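Local coordinates for hexapeptide transferase family protein (Anaplasma phagocytophilum, PDB 3IXC) that probably acts as a transferase of the hexapeptide-repeat family, and binds magnesium in a trimeric left-handed beta-helix related to gamma-class carbonic anhydrases, at residues A[137-140]-A[141-145]; A[149-152]-A[153-157]; A[166-170]-A[171-175]; A[181-184]-A[185-188]. One frame throughout, in Å; residues are numbered along the deposited sequence. Where two conformers were deposited one is given.

Contact 1: A[137-140]-A[141-145]; sequences SMLA and AGSLL
One corner of a left-handed beta-helix is formed here, a type II turn from A140 to S143 joining strand 138-139 to strand 144-145. A140 O is the hub of the turn. It accepts the hydroxyl S143 OG at 2.6 Å, and the donor lies 34° out of the carbonyl plane. The backbone bond from S143 N to the same A140 O is weak, with an N-H...O angle of only 130°. S143 N also has a partner in the preceding coil, S125 OG. The serine hydroxyl is placed by its first torsion, chi1 -61°, which sets OG beside its own backbone N and facing back across the turn. G142 takes a positive phi in the turn. Inside the corner, L139 lies against the serine. Its CG and both methyls are close to S143 CB. Its methyl L139 CD2 lies 4.1 Å from L145 CB, and the two leucines pack at a slant. V127 of the preceding coil touches both leucines. The short hydroxyl bond probably does more to close the turn than the weak backbone bond, while the leucines fill the interior.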
ATOM      1  N   SER A 137      10.222  -4.690 -21.027  1.00  9.34           N
ATOM      2  CA  SER A 137      10.767  -5.539 -19.966  1.00  9.27           C
ATOM      3  C   SER A 137       9.729  -5.694 -18.856  1.00  9.46           C
ATOM      4  O   SER A 137       8.745  -4.952 -18.812  1.00  9.40           O
ATOM      5  CB  SER A 137      12.066  -4.942 -19.410  1.00  9.43           C
ATOM      6  OG  SER A 137      11.839  -3.668 -18.818  1.00 10.68           O
ATOM      7  N   MET A 138       9.945  -6.654 -17.959  1.00  8.86           N
ATOM      8  CA  MET A 138       8.944  -6.953 -16.939  1.00  8.81           C
ATOM      9  C   MET A 138       9.536  -7.298 -15.584  1.00  8.84           C
ATOM     10  O   MET A 138      10.587  -7.933 -15.504  1.00  8.82           O
ATOM     11  CB  MET A 138       8.029  -8.094 -17.406  1.00  9.45           C
ATOM     12  CG  MET A 138       6.902  -8.405 -16.431  1.00  9.97           C
ATOM     13  SD  MET A 138       5.537  -9.330 -17.146  1.00 17.68           S
ATOM     14  CE  MET A 138       6.300 -10.858 -17.475  1.00 12.67           C
ATOM     15  N   LEU A 139       8.834  -6.857 -14.541  1.00  8.59           N
ATOM     16  CA  LEU A 139       9.144  -7.205 -13.172  0.50  8.70           C
ATOM     17  C   LEU A 139       7.973  -8.029 -12.635  1.00  8.81           C
ATOM     18  O   LEU A 139       6.813  -7.619 -12.769  1.00  9.51           O
ATOM     19  CB  LEU A 139       9.319  -5.913 -12.375  0.50  8.82           C
ATOM     20  CG  LEU A 139      10.063  -5.912 -11.048  0.50  8.12           C
ATOM     21  CD1 LEU A 139      11.473  -6.457 -11.208  0.50  7.28           C
ATOM     22  CD2 LEU A 139      10.080  -4.492 -10.498  0.50  7.40           C
ATOM     23  N   ALA A 140       8.270  -9.186 -12.042  1.00  8.13           N
ATOM     24  CA  ALA A 140       7.228 -10.025 -11.440  1.00  8.45           C
ATOM     25  C   ALA A 140       6.579  -9.306 -10.265  1.00  8.42           C
ATOM     26  O   ALA A 140       7.203  -8.437  -9.643  1.00  8.91           O
ATOM     27  CB  ALA A 140       7.815 -11.333 -10.958  1.00  8.37           C
ATOM     28  N   ALA A 141       5.346  -9.699  -9.946  1.00  8.78           N
ATOM     29  CA  ALA A 141       4.673  -9.213  -8.739  1.00  8.57           C
ATOM     30  C   ALA A 141       5.584  -9.343  -7.521  1.00  8.36           C
ATOM     31  O   ALA A 141       6.312 -10.330  -7.375  1.00  8.83           O
ATOM     32  CB  ALA A 141       3.386  -9.979  -8.502  1.00  8.87           C
ATOM     33  N   GLY A 142       5.547  -8.328  -6.664  1.00  8.77           N
ATOM     34  CA  GLY A 142       6.239  -8.384  -5.377  1.00  9.13           C
ATOM     35  C   GLY A 142       7.746  -8.243  -5.453  1.00  9.26           C
ATOM     36  O   GLY A 142       8.445  -8.608  -4.507  1.00 10.29           O
ATOM     37  N   SER A 143       8.253  -7.707  -6.563  1.00  9.19           N
ATOM     38  CA  SER A 143       9.698  -7.543  -6.723  1.00  9.39           C
ATOM     39  C   SER A 143      10.221  -6.291  -6.036  1.00  9.34           C
ATOM     40  O   SER A 143       9.471  -5.342  -5.806  1.00  9.78           O
ATOM     41  CB  SER A 143      10.075  -7.451  -8.195  1.00  9.78           C
ATOM     42  OG  SER A 143       9.723  -8.627  -8.901  1.00 10.60           O
ATOM     43  N   LEU A 144      11.514  -6.314  -5.720  1.00  8.77           N
ATOM     44  CA  LEU A 144      12.219  -5.153  -5.184  0.50  8.96           C
ATOM     45  C   LEU A 144      13.422  -4.886  -6.080  1.00  8.74           C
ATOM     46  O   LEU A 144      14.461  -5.551  -5.947  1.00  9.09           O
ATOM     47  CB  LEU A 144      12.663  -5.416  -3.738  0.50  8.96           C
ATOM     48  CG  LEU A 144      13.630  -4.422  -3.076  0.50  9.36           C
ATOM     49  CD1 LEU A 144      13.035  -3.027  -3.046  0.50  9.68           C
ATOM     50  CD2 LEU A 144      14.015  -4.872  -1.675  0.50  9.78           C
ATOM     51  N   LEU A 145      13.275  -3.941  -7.008  1.00  8.96           N
ATOM     52  CA  LEU A 145      14.349  -3.615  -7.948  1.00  8.71           C
ATOM     53  C   LEU A 145      15.217  -2.528  -7.334  1.00  9.45           C
ATOM     54  O   LEU A 145      14.771  -1.389  -7.165  1.00  9.21           O
ATOM     55  CB  LEU A 145      13.777  -3.165  -9.302  1.00  9.20           C
ATOM     56  CG  LEU A 145      14.801  -2.941 -10.429  1.00  8.88           C
ATOM     57  CD1 LEU A 145      15.558  -4.227 -10.756  1.00 10.49           C
ATOM     58  CD2 LEU A 145      14.116  -2.398 -11.680  1.00 11.08           C
TER

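Contact 2: A[149-152]-A[153-157]; sequences KIVK and SGELW
Hydrogen bonds link K152 and E155 in both directions. E155 N donates to K152 O at 3.0 Å, closing a type II turn from K152 to E155. In return, K152 N donates to E155 OE1 at 3.1 Å. The carboxylate oxygen E155 OE1 also accepts W157 NE1 at 2.9 Å. These two donors reach OE1 from opposite faces of the carboxylate plane, K152 N from steeply above it (63°). The oxygen is thus held between a backbone amide and an indole N-H. The charged ends of K152 and E155 do not meet, although their side chains run alongside each other.

Apolar contacts centre on the indole. V151 lies over one face, and its CG1 makes a CH-pi contact 3.9 Å from the centroid of the five-membered ring of W157. The other methyl, V151 CG2, sits above the same ring system near the rim. K149 crosses the indole at about a right angle, with its CB 4.0 Å from W157 CZ3.

Outside these residues, S153 OG bonds to E135 O, and L145 touches both V151 and W157. The arrangement is a type II corner between strands 150-151 and 155-159, as in the left-handed beta-helix of hexapeptide-repeat proteins.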
ATOM      1  N   LYS A 149      19.845  -0.727 -10.859  1.00 10.85           N
ATOM      2  CA  LYS A 149      19.739  -1.970 -11.632  1.00 11.42           C
ATOM      3  C   LYS A 149      19.018  -1.719 -12.948  1.00 11.14           C
ATOM      4  O   LYS A 149      18.110  -0.888 -13.006  1.00 11.52           O
ATOM      5  CB  LYS A 149      19.042  -3.074 -10.827  1.00 11.44           C
ATOM      6  CG  LYS A 149      19.848  -3.584  -9.627  1.00 12.91           C
ATOM      7  CD  LYS A 149      20.947  -4.562 -10.073  1.00 15.48           C
ATOM      8  CE  LYS A 149      21.781  -5.064  -8.894  1.00 17.10           C
ATOM      9  NZ  LYS A 149      22.932  -4.175  -8.561  1.00 19.15           N
ATOM     10  N   ILE A 150      19.442  -2.431 -13.991  1.00 11.22           N
ATOM     11  CA  ILE A 150      18.896  -2.262 -15.337  0.50 11.62           C
ATOM     12  C   ILE A 150      18.254  -3.559 -15.828  1.00 11.56           C
ATOM     13  O   ILE A 150      18.948  -4.566 -16.019  1.00 12.02           O
ATOM     14  CB  ILE A 150      19.992  -1.837 -16.358  0.50 11.66           C
ATOM     15  CG1 ILE A 150      20.984  -0.840 -15.746  0.50 12.37           C
ATOM     16  CG2 ILE A 150      19.357  -1.285 -17.635  0.50 11.99           C
ATOM     17  CD1 ILE A 150      20.416   0.532 -15.493  0.50 13.29           C
ATOM     18  N   VAL A 151      16.937  -3.531 -16.028  1.00 11.37           N
ATOM     19  CA  VAL A 151      16.208  -4.665 -16.605  1.00 11.14           C
ATOM     20  C   VAL A 151      16.209  -4.456 -18.121  1.00 10.96           C
ATOM     21  O   VAL A 151      15.678  -3.464 -18.616  1.00 10.77           O
ATOM     22  CB  VAL A 151      14.754  -4.757 -16.075  1.00 11.36           C
ATOM     23  CG1 VAL A 151      14.049  -6.002 -16.618  1.00 11.21           C
ATOM     24  CG2 VAL A 151      14.724  -4.753 -14.528  1.00 11.36           C
ATOM     25  N   LYS A 152      16.815  -5.383 -18.859  1.00 10.48           N
ATOM     26  CA  LYS A 152      16.953  -5.206 -20.308  1.00 10.38           C
ATOM     27  C   LYS A 152      15.694  -5.652 -21.043  1.00  9.98           C
ATOM     28  O   LYS A 152      14.905  -6.447 -20.519  1.00  9.89           O
ATOM     29  CB  LYS A 152      18.181  -5.938 -20.840  1.00 10.80           C
ATOM     30  CG  LYS A 152      19.498  -5.361 -20.338  1.00 12.35           C
ATOM     31  CD  LYS A 152      20.683  -6.138 -20.887  1.00 16.07           C
ATOM     32  CE  LYS A 152      21.992  -5.561 -20.378  1.00 18.02           C
ATOM     33  NZ  LYS A 152      23.167  -6.380 -20.790  1.00 20.79           N
ATOM     34  N   SER A 153      15.513  -5.131 -22.255  1.00  9.75           N
ATOM     35  CA  SER A 153      14.356  -5.464 -23.084  1.00  9.81           C
ATOM     36  C   SER A 153      14.172  -6.965 -23.232  1.00  9.69           C
ATOM     37  O   SER A 153      15.133  -7.697 -23.506  1.00  9.56           O
ATOM     38  CB  SER A 153      14.486  -4.821 -24.465  1.00  9.65           C
ATOM     39  OG  SER A 153      14.516  -3.407 -24.357  1.00 10.28           O
ATOM     40  N   GLY A 154      12.933  -7.413 -23.042  1.00  9.21           N
ATOM     41  CA  GLY A 154      12.585  -8.815 -23.177  1.00  9.23           C
ATOM     42  C   GLY A 154      12.824  -9.647 -21.930  1.00  9.08           C
ATOM     43  O   GLY A 154      12.397 -10.797 -21.874  1.00  9.41           O
ATOM     44  N   GLU A 155      13.503  -9.071 -20.937  1.00  8.86           N
ATOM     45  CA  GLU A 155      13.793  -9.799 -19.699  1.00  8.76           C
ATOM     46  C   GLU A 155      12.667  -9.721 -18.675  1.00  8.63           C
ATOM     47  O   GLU A 155      11.970  -8.706 -18.567  1.00  8.88           O
ATOM     48  CB  GLU A 155      15.085  -9.307 -19.043  1.00  8.91           C
ATOM     49  CG  GLU A 155      16.315  -9.428 -19.925  1.00  8.72           C
ATOM     50  CD  GLU A 155      17.607  -9.003 -19.231  1.00 10.00           C
ATOM     51  OE1 GLU A 155      17.553  -8.287 -18.208  1.00  9.99           O
ATOM     52  OE2 GLU A 155      18.685  -9.387 -19.734  1.00 10.04           O
ATOM     53  N   LEU A 156      12.535 -10.808 -17.917  1.00  8.10           N
ATOM     54  CA  LEU A 156      11.699 -10.863 -16.731  1.00  8.52           C
ATOM     55  C   LEU A 156      12.616 -10.972 -15.510  1.00  8.72           C
ATOM     56  O   LEU A 156      13.451 -11.874 -15.425  1.00  8.79           O
ATOM     57  CB  LEU A 156      10.737 -12.061 -16.786  1.00  8.34           C
ATOM     58  CG  LEU A 156       9.949 -12.371 -15.500  1.00  8.51           C
ATOM     59  CD1 LEU A 156       9.046 -11.207 -15.069  1.00 10.24           C
ATOM     60  CD2 LEU A 156       9.133 -13.650 -15.692  1.00  9.93           C
ATOM     61  N   TRP A 157      12.472 -10.025 -14.590  1.00  9.20           N
ATOM     62  CA  TRP A 157      13.187 -10.071 -13.316  1.00  9.19           C
ATOM     63  C   TRP A 157      12.176 -10.338 -12.211  1.00  9.49           C
ATOM     64  O   TRP A 157      10.980 -10.033 -12.352  1.00  9.64           O
ATOM     65  CB  TRP A 157      13.898  -8.742 -13.056  1.00  9.51           C
ATOM     66  CG  TRP A 157      15.193  -8.552 -13.809  1.00  8.92           C
ATOM     67  CD1 TRP A 157      15.461  -8.894 -15.109  1.00  9.32           C
ATOM     68  CD2 TRP A 157      16.375  -7.923 -13.306  1.00  9.72           C
ATOM     69  NE1 TRP A 157      16.744  -8.527 -15.440  1.00  9.33           N
ATOM     70  CE2 TRP A 157      17.331  -7.933 -14.348  1.00 10.72           C
ATOM     71  CE3 TRP A 157      16.724  -7.360 -12.068  1.00 10.10           C
ATOM     72  CZ2 TRP A 157      18.615  -7.402 -14.192  1.00 11.09           C
ATOM     73  CZ3 TRP A 157      18.009  -6.830 -11.912  1.00 11.54           C
ATOM     74  CH2 TRP A 157      18.936  -6.859 -12.971  1.00 10.37           C
TER

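Contact 3: A[166-170]-A[171-175]; sequences RMMTE and EEILY
E172 reaches back from the first turn of its helix to hold two parts of the preceding chain at once. Its carboxylate meets the guanidinium of R166 end-on, in a two-pronged salt bridge. R166 NH1 lies 2.8 Å from E172 OE1, and R166 NH2 lies 2.8 Å from E172 OE2. Both oxygens use their syn lone pairs. The two flat groups are only 6° from coplanar, and both N-H bonds are almost straight. R166 NH1 has a further acceptor in M167 O, at 3.1 Å, which helps to fix the guanidinium.

E172 OE1 takes a second donor on its anti side, where T169 N comes to 2.9 Å. T169 answers through its hydroxyl: OG1 accepts E172 N at 3.1 Å. These reciprocal bonds make a capping box, with T169 as the N-cap of helix 170-188. The hydroxyl is set for this by a chi1 of 63°, which puts OG1 between the backbone N and the carbonyl carbon, facing the first turn. Regular helical bonds follow, from I173 N to T169 O and from L174 N to E170 O. The helix starts two residues after strand 162-167, the last strand of the chain.

M168 packs against the same turn. The side chains of M168 and I173 cross at about a right angle, with M168 CE 3.7 Å from I173 CD1. M168 CG lies 3.5 Å from E172 OE1. M168 also touches L156 of strand 155-159. The helix N terminus and the arginine would both be expected to favour a charged E172 carboxylate.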
ATOM      1  N   ARG A 166      14.430 -14.964 -16.343  1.00  8.23           N
ATOM      2  CA  ARG A 166      14.407 -15.580 -17.671  1.00  7.97           C
ATOM      3  C   ARG A 166      13.944 -14.540 -18.683  1.00  8.04           C
ATOM      4  O   ARG A 166      13.471 -13.469 -18.312  1.00  8.11           O
ATOM      5  CB  ARG A 166      13.446 -16.772 -17.696  1.00  7.56           C
ATOM      6  CG  ARG A 166      12.011 -16.425 -17.280  1.00  7.59           C
ATOM      7  CD  ARG A 166      11.071 -17.602 -17.493  1.00  7.96           C
ATOM      8  NE  ARG A 166       9.727 -17.357 -16.966  1.00  8.28           N
ATOM      9  CZ  ARG A 166       8.779 -16.667 -17.604  1.00  9.92           C
ATOM     10  NH1 ARG A 166       9.026 -16.129 -18.797  1.00  9.93           N
ATOM     11  NH2 ARG A 166       7.582 -16.502 -17.041  1.00  9.06           N
ATOM     12  N   MET A 167      14.083 -14.861 -19.965  1.00  8.32           N
ATOM     13  CA  MET A 167      13.407 -14.075 -20.989  1.00  8.28           C
ATOM     14  C   MET A 167      11.903 -14.370 -20.965  1.00  9.01           C
ATOM     15  O   MET A 167      11.464 -15.422 -20.490  1.00  8.51           O
ATOM     16  CB  MET A 167      13.995 -14.355 -22.380  1.00  8.19           C
ATOM     17  CG  MET A 167      15.484 -14.027 -22.514  1.00  8.45           C
ATOM     18  SD  MET A 167      15.915 -12.314 -22.141  1.00  9.46           S
ATOM     19  CE  MET A 167      15.329 -11.451 -23.601  1.00  9.94           C
ATOM     20  N   MET A 168      11.123 -13.418 -21.471  1.00  9.22           N
ATOM     21  CA  MET A 168       9.681 -13.572 -21.587  1.00  9.58           C
ATOM     22  C   MET A 168       9.271 -14.439 -22.771  1.00  9.60           C
ATOM     23  O   MET A 168       9.949 -14.475 -23.804  1.00 10.01           O
ATOM     24  CB  MET A 168       9.024 -12.205 -21.714  1.00  9.68           C
ATOM     25  CG  MET A 168       8.775 -11.520 -20.382  1.00  9.98           C
ATOM     26  SD  MET A 168       7.887  -9.966 -20.581  1.00 13.84           S
ATOM     27  CE  MET A 168       9.265  -8.908 -21.023  1.00 10.47           C
ATOM     28  N   THR A 169       8.144 -15.126 -22.614  1.00  9.54           N
ATOM     29  CA  THR A 169       7.562 -15.916 -23.689  1.00  9.47           C
ATOM     30  C   THR A 169       6.920 -14.987 -24.718  1.00  9.57           C
ATOM     31  O   THR A 169       6.735 -13.793 -24.458  1.00  9.05           O
ATOM     32  CB  THR A 169       6.474 -16.858 -23.146  1.00  9.41           C
ATOM     33  OG1 THR A 169       5.413 -16.068 -22.602  1.00  9.46           O
ATOM     34  CG2 THR A 169       7.034 -17.739 -22.040  1.00  9.99           C
ATOM     35  N   GLU A 170       6.560 -15.547 -25.869  1.00  9.43           N
ATOM     36  CA  GLU A 170       5.816 -14.806 -26.887  1.00  9.52           C
ATOM     37  C   GLU A 170       4.527 -14.217 -26.294  1.00  9.84           C
ATOM     38  O   GLU A 170       4.212 -13.048 -26.528  1.00  9.66           O
ATOM     39  CB  GLU A 170       5.478 -15.716 -28.070  1.00  9.68           C
ATOM     40  CG  GLU A 170       4.633 -15.029 -29.151  1.00  9.71           C
ATOM     41  CD  GLU A 170       4.197 -15.977 -30.251  1.00  9.87           C
ATOM     42  OE1 GLU A 170       5.038 -16.759 -30.742  1.00 11.73           O
ATOM     43  OE2 GLU A 170       3.015 -15.929 -30.641  1.00 10.55           O
ATOM     44  N   GLU A 171       3.788 -15.033 -25.542  1.00 10.21           N
ATOM     45  CA  GLU A 171       2.536 -14.594 -24.920  1.00 10.88           C
ATOM     46  C   GLU A 171       2.752 -13.408 -23.972  1.00 10.23           C
ATOM     47  O   GLU A 171       1.977 -12.439 -23.985  1.00  9.67           O
ATOM     48  CB  GLU A 171       1.857 -15.762 -24.195  1.00 11.57           C
ATOM     49  CG  GLU A 171       0.493 -15.439 -23.591  1.00 16.28           C
ATOM     50  CD  GLU A 171      -0.106 -16.590 -22.790  1.00 21.17           C
ATOM     51  OE1 GLU A 171       0.446 -17.718 -22.818  1.00 25.61           O
ATOM     52  OE2 GLU A 171      -1.142 -16.366 -22.128  1.00 23.92           O
ATOM     53  N   GLU A 172       3.811 -13.483 -23.169  1.00  9.75           N
ATOM     54  CA  GLU A 172       4.144 -12.410 -22.225  1.00  9.47           C
ATOM     55  C   GLU A 172       4.529 -11.110 -22.929  1.00  9.54           C
ATOM     56  O   GLU A 172       4.113 -10.023 -22.498  1.00  9.39           O
ATOM     57  CB  GLU A 172       5.253 -12.859 -21.277  1.00  9.72           C
ATOM     58  CG  GLU A 172       4.751 -13.814 -20.209  1.00  9.71           C
ATOM     59  CD  GLU A 172       5.857 -14.518 -19.466  1.00  9.57           C
ATOM     60  OE1 GLU A 172       7.004 -14.545 -19.961  1.00  8.70           O
ATOM     61  OE2 GLU A 172       5.565 -15.051 -18.377  1.00 10.04           O
ATOM     62  N   ILE A 173       5.303 -11.216 -24.011  1.00  9.03           N
ATOM     63  CA  ILE A 173       5.708 -10.039 -24.791  0.50  9.03           C
ATOM     64  C   ILE A 173       4.476  -9.391 -25.431  1.00  9.18           C
ATOM     65  O   ILE A 173       4.291  -8.163 -25.372  1.00  8.59           O
ATOM     66  CB  ILE A 173       6.759 -10.387 -25.876  0.50  9.07           C
ATOM     67  CG1 ILE A 173       8.048 -10.901 -25.234  0.50  9.31           C
ATOM     68  CG2 ILE A 173       7.088  -9.162 -26.730  0.50  9.06           C
ATOM     69  CD1 ILE A 173       8.908  -9.809 -24.635  0.50  8.06           C
ATOM     70  N   LEU A 174       3.623 -10.216 -26.038  1.00  9.01           N
ATOM     71  CA  LEU A 174       2.378  -9.696 -26.611  1.00  9.13           C
ATOM     72  C   LEU A 174       1.511  -9.007 -25.554  1.00  9.03           C
ATOM     73  O   LEU A 174       0.828  -8.016 -25.844  1.00  9.20           O
ATOM     74  CB  LEU A 174       1.580 -10.814 -27.286  1.00  9.18           C
ATOM     75  CG  LEU A 174       2.187 -11.364 -28.578  1.00  8.51           C
ATOM     76  CD1 LEU A 174       1.442 -12.630 -28.998  1.00  8.69           C
ATOM     77  CD2 LEU A 174       2.132 -10.316 -29.697  1.00  9.24           C
ATOM     78  N   TYR A 175       1.525  -9.546 -24.342  1.00  9.20           N
ATOM     79  CA  TYR A 175       0.684  -9.011 -23.270  1.00  9.26           C
ATOM     80  C   TYR A 175       1.085  -7.607 -22.827  1.00  9.47           C
ATOM     81  O   TYR A 175       0.284  -6.891 -22.236  1.00  9.72           O
ATOM     82  CB  TYR A 175       0.635  -9.951 -22.061  1.00  9.22           C
ATOM     83  CG  TYR A 175      -0.433  -9.554 -21.049  1.00 10.20           C
ATOM     84  CD1 TYR A 175      -1.788  -9.659 -21.355  1.00 10.94           C
ATOM     85  CD2 TYR A 175      -0.075  -9.059 -19.791  1.00 11.46           C
ATOM     86  CE1 TYR A 175      -2.776  -9.274 -20.427  1.00 11.25           C
ATOM     87  CE2 TYR A 175      -1.046  -8.683 -18.863  1.00 12.11           C
ATOM     88  CZ  TYR A 175      -2.388  -8.791 -19.186  1.00 11.74           C
ATOM     89  OH  TYR A 175      -3.335  -8.422 -18.255  1.00 11.82           O
TER

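Contact 4: A[181-184]-A[185-188]; sequences ENYI and ALSR
The backbone is regular alpha-helix, with bonds from A185 N to E181 O, L186 N to N182 O and S187 N to Y183 O. The last of this run, R188 N to I184 O at 3.2 Å, is weak. I184 O has a second donor, the hydroxyl S187 OG, at 2.8 Å. A chi1 of 72° tucks that hydroxyl back against the preceding turn.

L186 lies beside Y183, both side chains pointing the same way. Its CD2 makes a CH-pi contact 4.2 Å from the ring centroid of Y183, over one face and offset toward the rim. Both segments belong to helix 170-188, the C-terminal helix that packs along the beta-helix. Y183 and S187 both touch W61 and S59, and the rings of Y183 and W61 meet almost perpendicular.

I184 CG2 sits over the centre of the R188 guanidinium, 3.6 Å from R188 CZ. The arginine chain is extended, and its NH2 is bonded to N57 OD1. The hydroxyl of Y183 bonds to R67 of the second subunit. The side chain of Y183 is about 4 Å, nearest atoms, from a bound magnesium ion and from H106, and it packs on H88 of the second subunit.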
ATOM      1  N   GLU A 181      -3.574  -1.535 -23.686  1.00  7.17           N
ATOM      2  CA  GLU A 181      -4.802  -1.302 -24.447  1.00  7.60           C
ATOM      3  C   GLU A 181      -6.063  -1.661 -23.647  1.00  6.83           C
ATOM      4  O   GLU A 181      -7.068  -0.937 -23.681  1.00  6.60           O
ATOM      5  CB  GLU A 181      -4.748  -2.050 -25.784  1.00  8.38           C
ATOM      6  CG  GLU A 181      -3.717  -1.470 -26.766  1.00 11.80           C
ATOM      7  CD  GLU A 181      -3.996  -0.021 -27.187  1.00 17.01           C
ATOM      8  OE1 GLU A 181      -5.167   0.432 -27.153  1.00 19.32           O
ATOM      9  OE2 GLU A 181      -3.025   0.674 -27.569  1.00 20.21           O
ATOM     10  N   ASN A 182      -5.990  -2.758 -22.897  1.00  6.06           N
ATOM     11  CA  ASN A 182      -7.096  -3.163 -22.034  1.00  6.18           C
ATOM     12  C   ASN A 182      -7.431  -2.071 -21.032  1.00  6.26           C
ATOM     13  O   ASN A 182      -8.607  -1.773 -20.807  1.00  6.27           O
ATOM     14  CB  ASN A 182      -6.764  -4.455 -21.281  1.00  5.99           C
ATOM     15  CG  ASN A 182      -6.747  -5.683 -22.172  1.00  6.69           C
ATOM     16  OD1 ASN A 182      -7.149  -5.646 -23.340  1.00  7.22           O
ATOM     17  ND2 ASN A 182      -6.272  -6.797 -21.614  1.00  8.69           N
ATOM     18  N   TYR A 183      -6.392  -1.473 -20.443  1.00  6.60           N
ATOM     19  CA  TYR A 183      -6.592  -0.446 -19.425  1.00  6.47           C
ATOM     20  C   TYR A 183      -7.135   0.858 -19.992  1.00  7.03           C
ATOM     21  O   TYR A 183      -7.940   1.535 -19.333  1.00  7.49           O
ATOM     22  CB  TYR A 183      -5.323  -0.234 -18.574  1.00  6.71           C
ATOM     23  CG  TYR A 183      -5.495  -0.868 -17.220  1.00  6.33           C
ATOM     24  CD1 TYR A 183      -6.080  -0.151 -16.175  1.00  6.96           C
ATOM     25  CD2 TYR A 183      -5.159  -2.204 -17.001  1.00  6.43           C
ATOM     26  CE1 TYR A 183      -6.297  -0.745 -14.932  1.00  6.61           C
ATOM     27  CE2 TYR A 183      -5.378  -2.804 -15.764  1.00  7.38           C
ATOM     28  CZ  TYR A 183      -5.941  -2.059 -14.739  1.00  7.87           C
ATOM     29  OH  TYR A 183      -6.154  -2.637 -13.517  1.00  7.97           O
ATOM     30  N   ILE A 184      -6.723   1.201 -21.209  1.00  6.25           N
ATOM     31  CA  ILE A 184      -7.314   2.364 -21.879  1.00  6.24           C
ATOM     32  C   ILE A 184      -8.815   2.121 -22.029  1.00  6.06           C
ATOM     33  O   ILE A 184      -9.625   2.978 -21.657  1.00  6.82           O
ATOM     34  CB  ILE A 184      -6.657   2.665 -23.249  1.00  5.77           C
ATOM     35  CG1 ILE A 184      -5.172   3.018 -23.064  1.00  5.92           C
ATOM     36  CG2 ILE A 184      -7.404   3.817 -23.965  1.00  6.71           C
ATOM     37  CD1 ILE A 184      -4.353   3.042 -24.379  1.00  8.19           C
ATOM     38  N   ALA A 185      -9.178   0.944 -22.537  1.00  6.01           N
ATOM     39  CA  ALA A 185     -10.591   0.604 -22.743  1.00  6.35           C
ATOM     40  C   ALA A 185     -11.364   0.590 -21.428  1.00  6.58           C
ATOM     41  O   ALA A 185     -12.471   1.144 -21.343  1.00  6.96           O
ATOM     42  CB  ALA A 185     -10.721  -0.732 -23.462  1.00  6.31           C
ATOM     43  N   LEU A 186     -10.769  -0.028 -20.408  1.00  6.55           N
ATOM     44  CA  LEU A 186     -11.367  -0.103 -19.069  1.00  6.94           C
ATOM     45  C   LEU A 186     -11.653   1.288 -18.512  1.00  7.24           C
ATOM     46  O   LEU A 186     -12.753   1.554 -18.001  1.00  7.16           O
ATOM     47  CB  LEU A 186     -10.437  -0.876 -18.116  1.00  6.56           C
ATOM     48  CG  LEU A 186     -10.963  -1.171 -16.702  1.00  7.50           C
ATOM     49  CD1 LEU A 186     -12.214  -2.053 -16.743  1.00  6.91           C
ATOM     50  CD2 LEU A 186      -9.891  -1.835 -15.861  1.00  7.87           C
ATOM     51  N   SER A 187     -10.671   2.182 -18.629  1.00  6.86           N
ATOM     52  CA  SER A 187     -10.808   3.539 -18.091  1.00  6.94           C
ATOM     53  C   SER A 187     -11.880   4.372 -18.804  1.00  7.57           C
ATOM     54  O   SER A 187     -12.423   5.305 -18.211  1.00  7.26           O
ATOM     55  CB  SER A 187      -9.459   4.264 -18.098  1.00  6.92           C
ATOM     56  OG  SER A 187      -9.062   4.619 -19.413  1.00  8.49           O
ATOM     57  N   ARG A 188     -12.192   4.027 -20.060  1.00  8.40           N
ATOM     58  CA  ARG A 188     -13.194   4.787 -20.796  0.50  9.29           C
ATOM     59  C   ARG A 188     -14.614   4.516 -20.300  1.00 10.03           C
ATOM     60  O   ARG A 188     -15.528   5.282 -20.594  1.00 10.64           O
ATOM     61  CB  ARG A 188     -13.044   4.574 -22.304  0.50  9.20           C
ATOM     62  CG  ARG A 188     -11.964   5.470 -22.875  0.50  9.46           C
ATOM     63  CD  ARG A 188     -11.433   4.988 -24.196  0.50  9.38           C
ATOM     64  NE  ARG A 188     -10.320   5.822 -24.630  0.50  9.50           N
ATOM     65  CZ  ARG A 188      -9.770   5.752 -25.834  0.50 10.19           C
ATOM     66  NH1 ARG A 188     -10.237   4.882 -26.716  0.50  9.51           N
ATOM     67  NH2 ARG A 188      -8.760   6.546 -26.155  0.50 10.00           N
TER

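Overall arrangement
The contacts follow one another along the chain in numerical order. Contacts 1 and 2 are two corners near the C-terminal end of the beta-helix, centres about 9 Å apart, separated by the turn between strands 144-145 and 150-151. Strands 138-139 and 155-159, one from each, are neighbours in one sheet. Strand 162-167, which leads into contact 3, pairs antiparallel with 155-159 at the end of that sheet. Contacts 2 and 3 touch, with centres about 12 Å apart. Contact 3 opens helix 170-188 and contact 4 lies near its C-terminal end, their centres about 21 Å apart. The helix thus carries the chain back to the magnesium-site region, where contact 4 meets the second subunit.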